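PDB 6SCE: uncharacterized protein from Thermus thermophilus HB8, which acts as a DNA nuclease of type III CRISPR defence once cyclic oligoadenylate is bound, probably by its CARF domains. Local coordinates for residues A[298-303]-A[430-435]; A[307-312]-A[333-338]; A[324-329]-A[345-350]. All coordinates share one frame; numbering follows the deposited sequence.

Contacts 2 and 3 lie within one Rossmann-like unit; contact 1 joins its loop to helix 425-432 and strand 434-438, the edge of another sheet. Contact 2 is the buried one, made of aromatic rings between helices 303-312 and 326-338; contacts 1 and 3 are partly buried and lie beside the bound oligoadenylate. Contacts 2 and 3 share helix 326-338, and a salt bridge from E333 to R345 ties them together. L431 of contact 1 also packs on F335 of contact 2, while R328 of contact 3 probably hydrogen-bonds the carbonyl of E300. The chemistry is aromatic in contact 2; aliphatic, aromatic and cationic in contact 3; apolar groups beside a long, water-bridged salt bridge in contact 1.

Contact 1 (A[298-303]-A[430-435]); sequences VSEQAV and ALRGYR. With nucleotides of chain B.
A302 sits against L431 and R432 where the loop after strand 293-297, which binds the oligoadenylate in a domain of Rossmann-like topology consistent with CARF, meets the end of helix 425-432. Here packing is tight. The methyl CB of A302 points at the helix, 4.2 Å from R432 CA, a closeness that a small residue allows, and L431 CD2 packs 3.5 Å from A302 O. A Schellman motif ends the helix at G433, whose phi of 113° suits glycine.

The other part is looser. R432 CG stands anti to the backbone N (chi1 178°) and a bend at chi2 (60°) takes the guanidinium toward E300. E300 OE2 and R432 NH2 form a long salt bridge of 3.8 Å with the oxygen well out of the guanidinium plane, so their direct link is one of charge; NH2 gives a hydrogen bond to the backbone O of S577. A water bridges the two, accepting from R432 NE and lying 3.1 Å from E300 OE2.

On its far side the loop grips OP2 of A4 of chain B twice, by S299 OG at 2.7 Å and by Q301 N at 3.0 Å.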
loop_
_atom_site.group_PDB
_atom_site.type_symbol
_atom_site.label_atom_id
_atom_site.label_comp_id
_atom_site.label_asym_id
_atom_site.label_seq_id
_atom_site.Cartn_x
_atom_site.Cartn_y
_atom_site.Cartn_z
ATOM N N VAL A 298 -0.003 9.838 -8.216
ATOM C CA VAL A 298 -1.040 9.017 -7.626
ATOM C C VAL A 298 -0.574 7.576 -7.710
ATOM O O VAL A 298 -0.140 7.098 -8.762
ATOM C CB VAL A 298 -2.415 9.208 -8.299
ATOM C CG1 VAL A 298 -3.441 8.255 -7.693
ATOM C CG2 VAL A 298 -2.887 10.638 -8.116
ATOM N N SER A 299 -0.643 6.885 -6.585
ATOM C CA SER A 299 -0.257 5.488 -6.525
ATOM C C SER A 299 -1.005 4.757 -5.403
ATOM O O SER A 299 -2.096 5.181 -5.025
ATOM C CB SER A 299 1.257 5.354 -6.475
ATOM O OG SER A 299 1.825 5.967 -5.328
ATOM N N GLU A 300 -0.483 3.641 -4.909
ATOM C CA GLU A 300 -1.277 2.737 -4.103
ATOM C C GLU A 300 -1.691 3.350 -2.756
ATOM O O GLU A 300 -2.808 3.158 -2.299
ATOM C CB GLU A 300 -0.540 1.403 -3.909
ATOM C CG GLU A 300 -1.227 0.430 -2.953
ATOM C CD GLU A 300 -2.602 -0.038 -3.426
ATOM O OE1 GLU A 300 -2.803 -0.095 -4.661
ATOM O OE2 GLU A 300 -3.476 -0.371 -2.561
ATOM N N GLN A 301 -0.815 4.114 -2.126
ATOM C CA GLN A 301 -1.158 4.662 -0.795
ATOM C C GLN A 301 -1.870 5.983 -0.893
ATOM O O GLN A 301 -1.335 6.942 -1.419
ATOM C CB GLN A 301 0.079 4.798 0.066
ATOM C CG GLN A 301 0.812 3.515 0.275
ATOM C CD GLN A 301 -0.063 2.415 0.832
ATOM O OE1 GLN A 301 -0.799 2.624 1.808
ATOM N NE2 GLN A 301 0.048 1.216 0.262
ATOM N N ALA A 302 -3.084 6.046 -0.360
ATOM C CA ALA A 302 -3.831 7.300 -0.356
ATOM C C ALA A 302 -3.425 8.248 0.773
ATOM O O ALA A 302 -3.558 9.435 0.630
ATOM C CB ALA A 302 -5.318 7.011 -0.242
ATOM N N VAL A 303 -2.926 7.723 1.893
ATOM C CA VAL A 303 -2.686 8.582 3.067
ATOM C C VAL A 303 -1.717 9.758 2.801
ATOM O O VAL A 303 -1.997 10.864 3.214
ATOM C CB VAL A 303 -2.266 7.755 4.301
ATOM C CG1 VAL A 303 -1.740 8.635 5.416
ATOM C CG2 VAL A 303 -3.453 6.932 4.809
ATOM N N ALA A 430 -12.899 8.136 0.525
ATOM C CA ALA A 430 -13.296 8.657 -0.775
ATOM C C ALA A 430 -12.067 8.756 -1.689
ATOM O O ALA A 430 -12.060 8.281 -2.834
ATOM C CB ALA A 430 -13.955 10.010 -0.604
ATOM N N LEU A 431 -10.988 9.316 -1.151
ATOM C CA LEU A 431 -9.772 9.483 -1.940
ATOM C C LEU A 431 -9.268 8.145 -2.420
ATOM O O LEU A 431 -8.751 8.011 -3.526
ATOM C CB LEU A 431 -8.706 10.223 -1.119
ATOM C CG LEU A 431 -7.352 10.443 -1.770
ATOM C CD1 LEU A 431 -7.504 11.419 -2.920
ATOM C CD2 LEU A 431 -6.414 10.997 -0.701
ATOM N N ARG A 432 -9.429 7.146 -1.574
ATOM C CA ARG A 432 -9.044 5.800 -1.872
ATOM C C ARG A 432 -9.941 5.084 -2.858
ATOM O O ARG A 432 -9.528 4.098 -3.410
ATOM C CB ARG A 432 -9.050 4.986 -0.597
ATOM C CG ARG A 432 -8.709 3.513 -0.728
ATOM C CD ARG A 432 -7.318 3.305 -1.310
ATOM N NE ARG A 432 -7.049 1.886 -1.428
ATOM C CZ ARG A 432 -7.585 1.098 -2.363
ATOM N NH1 ARG A 432 -8.379 1.594 -3.322
ATOM N NH2 ARG A 432 -7.299 -0.178 -2.357
ATOM N N GLY A 433 -11.149 5.570 -3.069
ATOM C CA GLY A 433 -12.084 4.893 -3.973
ATOM C C GLY A 433 -13.315 4.280 -3.331
ATOM O O GLY A 433 -13.940 3.392 -3.920
ATOM N N TYR A 434 -13.679 4.725 -2.132
ATOM C CA TYR A 434 -14.836 4.143 -1.436
ATOM C C TYR A 434 -15.750 5.215 -0.859
ATOM O O TYR A 434 -15.282 6.247 -0.362
ATOM C CB TYR A 434 -14.377 3.241 -0.300
ATOM C CG TYR A 434 -13.755 1.971 -0.774
ATOM C CD1 TYR A 434 -12.448 1.953 -1.228
ATOM C CD2 TYR A 434 -14.482 0.787 -0.814
ATOM C CE1 TYR A 434 -11.873 0.785 -1.696
ATOM C CE2 TYR A 434 -13.907 -0.388 -1.272
ATOM C CZ TYR A 434 -12.596 -0.376 -1.718
ATOM O OH TYR A 434 -11.985 -1.520 -2.175
ATOM N N ARG A 435 -17.056 4.988 -0.929
ATOM C CA ARG A 435 -18.018 5.830 -0.196
ATOM C C ARG A 435 -18.360 5.062 1.079
ATOM O O ARG A 435 -18.838 3.946 1.017
ATOM C CB ARG A 435 -19.293 6.118 -1.005
ATOM C CG ARG A 435 -20.245 7.084 -0.295
ATOM C CD ARG A 435 -21.495 7.439 -1.116
ATOM N NE ARG A 435 -22.124 6.236 -1.679
ATOM C CZ ARG A 435 -22.029 5.822 -2.942
ATOM N NH1 ARG A 435 -21.340 6.504 -3.855
ATOM N NH2 ARG A 435 -22.646 4.709 -3.305
ATOM P P A B 4 3.366 3.979 -2.747
ATOM O OP1 A B 4 3.379 2.651 -2.070
ATOM O OP2 A B 4 2.055 4.695 -2.937
ATOM O "O5'" A B 4 4.401 4.932 -1.989
ATOM C "C5'" A B 4 3.998 5.491 -0.730
ATOM C "C4'" A B 4 5.239 5.760 0.085
ATOM O "O4'" A B 4 4.905 6.618 1.213
ATOM C "C3'" A B 4 5.854 4.497 0.675
ATOM O "O3'" A B 4 7.274 4.521 0.789
ATOM C "C2'" A B 4 5.244 4.502 2.080
ATOM O "O2'" A B 4 5.954 3.688 2.985
ATOM C "C1'" A B 4 5.340 5.984 2.392
ATOM N N9 A B 4 4.538 6.428 3.523
ATOM C C8 A B 4 5.019 7.175 4.568
ATOM N N7 A B 4 4.118 7.400 5.490
ATOM C C5 A B 4 2.982 6.730 5.048
ATOM C C6 A B 4 1.689 6.579 5.591
ATOM N N6 A B 4 1.301 7.082 6.769
ATOM N N1 A B 4 0.804 5.824 4.890
ATOM C C2 A B 4 1.199 5.291 3.726
ATOM N N3 A B 4 2.379 5.384 3.106
ATOM C C4 A B 4 3.235 6.126 3.823
ATOM P P A B 3 9.757 2.337 -5.752
ATOM O OP1 A B 3 10.554 2.895 -6.919
ATOM O OP2 A B 3 10.324 2.717 -4.411
ATOM O "O5'" A B 3 8.251 2.816 -5.880
ATOM C "C5'" A B 3 7.174 2.246 -5.122
ATOM C "C4'" A B 3 5.938 3.055 -5.439
ATOM O "O4'" A B 3 5.595 2.893 -6.848
ATOM C "C3'" A B 3 4.688 2.689 -4.649
ATOM O "O3'" A B 3 4.159 3.898 -4.141
ATOM C "C2'" A B 3 3.779 2.052 -5.712
ATOM O "O2'" A B 3 2.401 2.183 -5.441
ATOM C "C1'" A B 3 4.195 2.835 -6.951
ATOM N N9 A B 3 3.880 2.171 -8.195
ATOM C C8 A B 3 4.164 0.866 -8.520
ATOM N N7 A B 3 3.786 0.563 -9.746
ATOM C C5 A B 3 3.266 1.743 -10.252
ATOM C C6 A B 3 2.719 2.067 -11.509
ATOM N N6 A B 3 2.650 1.197 -12.513
ATOM N N1 A B 3 2.314 3.345 -11.690
ATOM C C2 A B 3 2.430 4.216 -10.680
ATOM N N3 A B 3 2.923 4.024 -9.450
ATOM C C4 A B 3 3.326 2.747 -9.306
HETATM O O HOH W 1 -4.077 1.389 -0.130
#

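Contact 2 (A[307-312]-A[333-338]); sequences AAYLHA and EAFFRG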
loop_
_atom_site.group_PDB
_atom_site.type_symbol
_atom_site.label_atom_id
_atom_site.label_comp_id
_atom_site.label_asym_id
_atom_site.label_seq_id
_atom_site.Cartn_x
_atom_site.Cartn_y
_atom_site.Cartn_z
ATOM N N ALA A 307 -2.577 13.585 3.487
ATOM C CA ALA A 307 -1.770 14.433 4.345
ATOM C C ALA A 307 -1.363 15.681 3.619
ATOM O O ALA A 307 -1.413 16.776 4.178
ATOM C CB ALA A 307 -0.541 13.685 4.846
ATOM N N ALA A 308 -0.958 15.530 2.366
ATOM C CA ALA A 308 -0.550 16.678 1.560
ATOM C C ALA A 308 -1.692 17.679 1.375
ATOM O O ALA A 308 -1.472 18.897 1.386
ATOM C CB ALA A 308 -0.018 16.223 0.219
ATOM N N TYR A 309 -2.891 17.160 1.157
ATOM C CA TYR A 309 -4.091 17.995 1.084
ATOM C C TYR A 309 -4.315 18.757 2.416
ATOM O O TYR A 309 -4.563 19.954 2.403
ATOM C CB TYR A 309 -5.298 17.126 0.747
ATOM C CG TYR A 309 -6.599 17.812 1.033
ATOM C CD1 TYR A 309 -7.023 18.855 0.236
ATOM C CD2 TYR A 309 -7.363 17.465 2.139
ATOM C CE1 TYR A 309 -8.201 19.523 0.516
ATOM C CE2 TYR A 309 -8.553 18.114 2.420
ATOM C CZ TYR A 309 -8.954 19.150 1.601
ATOM O OH TYR A 309 -10.117 19.824 1.855
ATOM N N LEU A 310 -4.211 18.070 3.547
ATOM C CA LEU A 310 -4.436 18.716 4.842
ATOM C C LEU A 310 -3.391 19.805 5.093
ATOM O O LEU A 310 -3.717 20.897 5.562
ATOM C CB LEU A 310 -4.425 17.712 5.979
ATOM C CG LEU A 310 -5.534 16.668 5.964
ATOM C CD1 LEU A 310 -5.342 15.721 7.128
ATOM C CD2 LEU A 310 -6.897 17.327 5.989
ATOM N N HIS A 311 -2.145 19.516 4.733
ATOM C CA HIS A 311 -1.049 20.479 4.927
ATOM C C HIS A 311 -1.141 21.683 3.985
ATOM O O HIS A 311 -1.050 22.845 4.428
ATOM C CB HIS A 311 0.277 19.749 4.764
ATOM C CG HIS A 311 1.476 20.638 4.726
ATOM N ND1 HIS A 311 1.947 21.303 5.839
ATOM C CD2 HIS A 311 2.305 20.966 3.708
ATOM C CE1 HIS A 311 3.030 21.986 5.507
ATOM N NE2 HIS A 311 3.266 21.804 4.221
ATOM N N ALA A 312 -1.324 21.424 2.696
ATOM C CA ALA A 312 -1.161 22.475 1.687
ATOM C C ALA A 312 -2.410 23.333 1.517
ATOM O O ALA A 312 -2.283 24.482 1.142
ATOM C CB ALA A 312 -0.805 21.888 0.349
ATOM N N GLU A 333 -9.199 12.670 -8.314
ATOM C CA GLU A 333 -9.821 13.819 -8.978
ATOM C C GLU A 333 -11.191 14.132 -8.358
ATOM O O GLU A 333 -11.483 15.286 -8.063
ATOM C CB GLU A 333 -9.934 13.563 -10.485
ATOM C CG GLU A 333 -10.502 14.719 -11.258
ATOM C CD GLU A 333 -10.672 14.415 -12.747
ATOM O OE1 GLU A 333 -10.999 13.271 -13.091
ATOM O OE2 GLU A 333 -10.513 15.350 -13.551
ATOM N N ALA A 334 -12.009 13.105 -8.129
ATOM C CA ALA A 334 -13.355 13.311 -7.588
ATOM C C ALA A 334 -13.258 13.876 -6.167
ATOM O O ALA A 334 -14.003 14.783 -5.778
ATOM C CB ALA A 334 -14.123 12.015 -7.594
ATOM N N PHE A 335 -12.305 13.355 -5.395
ATOM C CA PHE A 335 -12.099 13.835 -4.053
ATOM C C PHE A 335 -11.753 15.310 -4.009
ATOM O O PHE A 335 -12.364 16.087 -3.233
ATOM C CB PHE A 335 -11.019 13.043 -3.325
ATOM C CG PHE A 335 -10.623 13.673 -2.032
ATOM C CD1 PHE A 335 -11.460 13.576 -0.931
ATOM C CD2 PHE A 335 -9.460 14.423 -1.935
ATOM C CE1 PHE A 335 -11.118 14.186 0.265
ATOM C CE2 PHE A 335 -9.124 15.039 -0.740
ATOM C CZ PHE A 335 -9.955 14.909 0.362
ATOM N N PHE A 336 -10.784 15.713 -4.831
ATOM C CA PHE A 336 -10.339 17.091 -4.836
ATOM C C PHE A 336 -11.416 18.018 -5.407
ATOM O O PHE A 336 -11.666 19.075 -4.848
ATOM C CB PHE A 336 -9.002 17.250 -5.558
ATOM C CG PHE A 336 -7.807 16.807 -4.731
ATOM C CD1 PHE A 336 -7.333 17.592 -3.697
ATOM C CD2 PHE A 336 -7.163 15.622 -5.007
ATOM C CE1 PHE A 336 -6.235 17.204 -2.954
ATOM C CE2 PHE A 336 -6.079 15.220 -4.262
ATOM C CZ PHE A 336 -5.622 16.004 -3.224
ATOM N N ARG A 337 -12.099 17.595 -6.462
ATOM C CA ARG A 337 -13.225 18.397 -6.974
ATOM C C ARG A 337 -14.319 18.584 -5.931
ATOM O O ARG A 337 -14.883 19.673 -5.824
ATOM C CB ARG A 337 -13.843 17.768 -8.210
ATOM C CG ARG A 337 -13.030 17.936 -9.485
ATOM C CD ARG A 337 -13.791 17.264 -10.620
ATOM N NE ARG A 337 -13.034 17.124 -11.862
ATOM C CZ ARG A 337 -12.964 18.051 -12.813
ATOM N NH1 ARG A 337 -13.587 19.221 -12.675
ATOM N NH2 ARG A 337 -12.261 17.810 -13.912
ATOM N N GLY A 338 -14.595 17.538 -5.153
ATOM C CA GLY A 338 -15.601 17.607 -4.082
ATOM C C GLY A 338 -15.236 18.592 -2.989
ATOM O O GLY A 338 -16.107 19.106 -2.303
#
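F335 and F336, neighbours on helix 326-338, both meet the ring of Y309 on helix 303-312. The second segment starts with E333 on another side of its helix: OE2 takes a hydrogen bond of 3.0 Å from R337 NH2, part of a salt bridge one turn along, and OE1 pairs with R345. Charged residues suit this more accessible side.

F335 comes next and points at the other helix. The edge of its ring meets the face of Y309, with centroids 5.3 Å apart and planes at 83°, an edge-to-face (T-shaped) pair in which F335 CZ lies 4.1 Å from Y309 CD2. F336 leaves the backbone less directly. Its CG lies beside the backbone N, chi1 -77°, which carries the ring across so that CE1 comes 3.7 Å from Y309 CD1; these two rings meet obliquely. The two phenylalanines also touch each other, F335 CD2 standing 3.9 Å above the centre of the F336 ring. F335 and F336 bring no polar atom to this buried seam, and the tyrosine ring supplies the apolar face and the CD1 atom that they meet.

Were Y309 an alanine, the F335 edge would probably lose the face it meets and a gap would open between the helices beside F336. Together Y309, F335 and F336 form an aromatic cluster between successive helices on one side of the parallel strands of a mixed sheet, the layered packing of a Rossmann-like fold.

Contact 3 (A[324-329]-A[345-350]); sequences EMESRL and RSFLSG. With nucleotides of chain B.
L329 lays its methyl CD2 over one face of the R345 guanidinium, 3.3 Å above the plane, with 3.6 Å between L329 CD2 and R345 NE. A bend in the R345 chain, chi3 -85°, folds the flat group back over the leucine. F347 stands next to it: its CE2 lies at the guanidinium edge, in plane, while CE1 meets L329 CD2 obliquely at 3.7 Å. One methyl of the branched leucine thus touches both a cation and an aromatic ring; its compact apolar fork suits a place between the two. E326 CG approaches F347 CZ near the ring plane at 3.7 Å, a contact to be read with caution, since E326 has a second conformer.

These side chains join the helix and last strand of the beta-alpha-beta unit 316-321, 326-338, 342-347. Just before the helix, E324 OE1 accepts a bent hydrogen bond from N6 of A3 of chain B; the same oxygen also pairs with R114, and CE of selenomethionine M325 touches the same adenine.

Across the two segments no hydrogen bond forms; van der Waals packing holds them, while E333, one turn further along the same helix, meets the charge of R345.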
loop_
_atom_site.group_PDB
_atom_site.type_symbol
_atom_site.label_atom_id
_atom_site.label_comp_id
_atom_site.label_asym_id
_atom_site.label_seq_id
_atom_site.Cartn_x
_atom_site.Cartn_y
_atom_site.Cartn_z
ATOM N N GLU A 324 -2.265 2.403 -15.871
ATOM C CA GLU A 324 -2.710 1.335 -14.966
ATOM C C GLU A 324 -3.237 1.822 -13.585
ATOM O O GLU A 324 -3.858 1.053 -12.849
ATOM C CB GLU A 324 -1.634 0.249 -14.801
ATOM C CG GLU A 324 -0.281 0.704 -14.263
ATOM C CD GLU A 324 0.725 1.047 -15.358
ATOM O OE1 GLU A 324 1.886 0.549 -15.359
ATOM O OE2 GLU A 324 0.371 1.827 -16.237
HETATM N N MSE A 325 -3.035 3.094 -13.251
HETATM C CA MSE A 325 -3.576 3.672 -12.014
HETATM C C MSE A 325 -4.744 4.578 -12.362
HETATM O O MSE A 325 -5.088 5.488 -11.585
HETATM C CB MSE A 325 -2.473 4.470 -11.290
HETATM C CG MSE A 325 -1.293 3.678 -10.744
HETATM SE SE MSE A 325 -1.877 2.756 -9.095
HETATM C CE MSE A 325 -0.139 1.886 -8.797
ATOM N N GLU A 326 -5.404 4.363 -13.516
ATOM C CA GLU A 326 -6.500 5.250 -13.901
ATOM C C GLU A 326 -7.596 5.330 -12.831
ATOM O O GLU A 326 -8.055 6.403 -12.528
ATOM C CB GLU A 326 -7.104 4.845 -15.254
ATOM C CG GLU A 326 -8.293 5.702 -15.658
ATOM C CD GLU A 326 -9.605 5.170 -15.106
ATOM O OE1 GLU A 326 -9.690 3.956 -14.820
ATOM O OE2 GLU A 326 -10.553 5.969 -14.964
ATOM N N SER A 327 -8.010 4.203 -12.259
ATOM C CA SER A 327 -9.068 4.218 -11.235
ATOM C C SER A 327 -8.688 5.114 -10.057
ATOM O O SER A 327 -9.463 5.960 -9.622
ATOM C CB SER A 327 -9.344 2.816 -10.688
ATOM O OG SER A 327 -9.822 1.977 -11.714
ATOM N N ARG A 328 -7.481 4.931 -9.554
ATOM C CA ARG A 328 -7.042 5.760 -8.419
ATOM C C ARG A 328 -6.984 7.240 -8.774
ATOM O O ARG A 328 -7.301 8.099 -7.940
ATOM C CB ARG A 328 -5.715 5.258 -7.863
ATOM C CG ARG A 328 -5.791 3.820 -7.331
ATOM C CD ARG A 328 -6.698 3.754 -6.121
ATOM N NE ARG A 328 -6.160 4.589 -5.048
ATOM C CZ ARG A 328 -5.294 4.165 -4.125
ATOM N NH1 ARG A 328 -4.887 2.897 -4.110
ATOM N NH2 ARG A 328 -4.828 5.030 -3.220
ATOM N N LEU A 329 -6.570 7.554 -9.999
ATOM C CA LEU A 329 -6.542 8.926 -10.440
ATOM C C LEU A 329 -7.967 9.474 -10.473
ATOM O O LEU A 329 -8.219 10.603 -10.021
ATOM C CB LEU A 329 -5.888 9.054 -11.810
ATOM C CG LEU A 329 -5.805 10.441 -12.430
ATOM C CD1 LEU A 329 -4.968 11.351 -11.574
ATOM C CD2 LEU A 329 -5.214 10.358 -13.832
ATOM N N ARG A 345 -4.960 16.811 -14.438
ATOM C CA ARG A 345 -4.439 15.468 -14.413
ATOM C C ARG A 345 -3.837 15.191 -15.735
ATOM O O ARG A 345 -4.275 15.749 -16.735
ATOM C CB ARG A 345 -5.552 14.463 -14.157
ATOM C CG ARG A 345 -6.800 14.683 -15.006
ATOM C CD ARG A 345 -7.876 13.662 -14.668
ATOM N NE ARG A 345 -7.662 12.434 -15.413
ATOM C CZ ARG A 345 -8.413 11.342 -15.325
ATOM N NH1 ARG A 345 -9.454 11.280 -14.490
ATOM N NH2 ARG A 345 -8.094 10.288 -16.064
ATOM N N SER A 346 -2.854 14.309 -15.760
ATOM C CA SER A 346 -2.362 13.787 -17.002
ATOM C C SER A 346 -1.815 12.397 -16.776
ATOM O O SER A 346 -1.400 12.062 -15.655
ATOM C CB SER A 346 -1.272 14.705 -17.580
ATOM O OG SER A 346 -0.978 14.337 -18.924
ATOM N N PHE A 347 -1.832 11.578 -17.830
ATOM C CA PHE A 347 -1.184 10.274 -17.819
ATOM C C PHE A 347 0.249 10.324 -18.331
ATOM O O PHE A 347 0.554 10.958 -19.382
ATOM C CB PHE A 347 -1.963 9.250 -18.647
ATOM C CG PHE A 347 -3.267 8.844 -18.051
ATOM C CD1 PHE A 347 -3.314 8.128 -16.856
ATOM C CD2 PHE A 347 -4.467 9.169 -18.686
ATOM C CE1 PHE A 347 -4.525 7.736 -16.312
ATOM C CE2 PHE A 347 -5.686 8.777 -18.141
ATOM C CZ PHE A 347 -5.710 8.070 -16.940
ATOM N N LEU A 348 1.122 9.595 -17.635
ATOM C CA LEU A 348 2.478 9.290 -18.117
ATOM C C LEU A 348 2.412 8.092 -19.045
ATOM O O LEU A 348 1.488 7.297 -18.933
ATOM C CB LEU A 348 3.416 8.968 -16.957
ATOM C CG LEU A 348 3.460 10.008 -15.846
ATOM C CD1 LEU A 348 4.382 9.487 -14.740
ATOM C CD2 LEU A 348 3.901 11.392 -16.344
ATOM N N SER A 349 3.372 7.979 -19.961
ATOM C CA SER A 349 3.480 6.826 -20.835
ATOM C C SER A 349 3.677 5.559 -20.015
ATOM O O SER A 349 3.151 4.511 -20.362
ATOM C CB SER A 349 4.649 6.988 -21.816
ATOM O OG SER A 349 4.473 8.151 -22.605
ATOM N N GLY A 350 4.408 5.663 -18.904
ATOM C CA GLY A 350 4.583 4.502 -18.035
ATOM C C GLY A 350 5.291 4.888 -16.742
ATOM O O GLY A 350 5.684 6.040 -16.559
ATOM P P A B 3 9.757 2.337 -5.752
ATOM O OP1 A B 3 10.554 2.895 -6.919
ATOM O OP2 A B 3 10.324 2.717 -4.411
ATOM O "O5'" A B 3 8.251 2.816 -5.880
ATOM C "C5'" A B 3 7.174 2.246 -5.122
ATOM C "C4'" A B 3 5.938 3.055 -5.439
ATOM O "O4'" A B 3 5.595 2.893 -6.848
ATOM C "C3'" A B 3 4.688 2.689 -4.649
ATOM O "O3'" A B 3 4.159 3.898 -4.141
ATOM C "C2'" A B 3 3.779 2.052 -5.712
ATOM O "O2'" A B 3 2.401 2.183 -5.441
ATOM C "C1'" A B 3 4.195 2.835 -6.951
ATOM N N9 A B 3 3.880 2.171 -8.195
ATOM C C8 A B 3 4.164 0.866 -8.520
ATOM N N7 A B 3 3.786 0.563 -9.746
ATOM C C5 A B 3 3.266 1.743 -10.252
ATOM C C6 A B 3 2.719 2.067 -11.509
ATOM N N6 A B 3 2.650 1.197 -12.513
ATOM N N1 A B 3 2.314 3.345 -11.690
ATOM C C2 A B 3 2.430 4.216 -10.680
ATOM N N3 A B 3 2.923 4.024 -9.450
ATOM C C4 A B 3 3.326 2.747 -9.306
#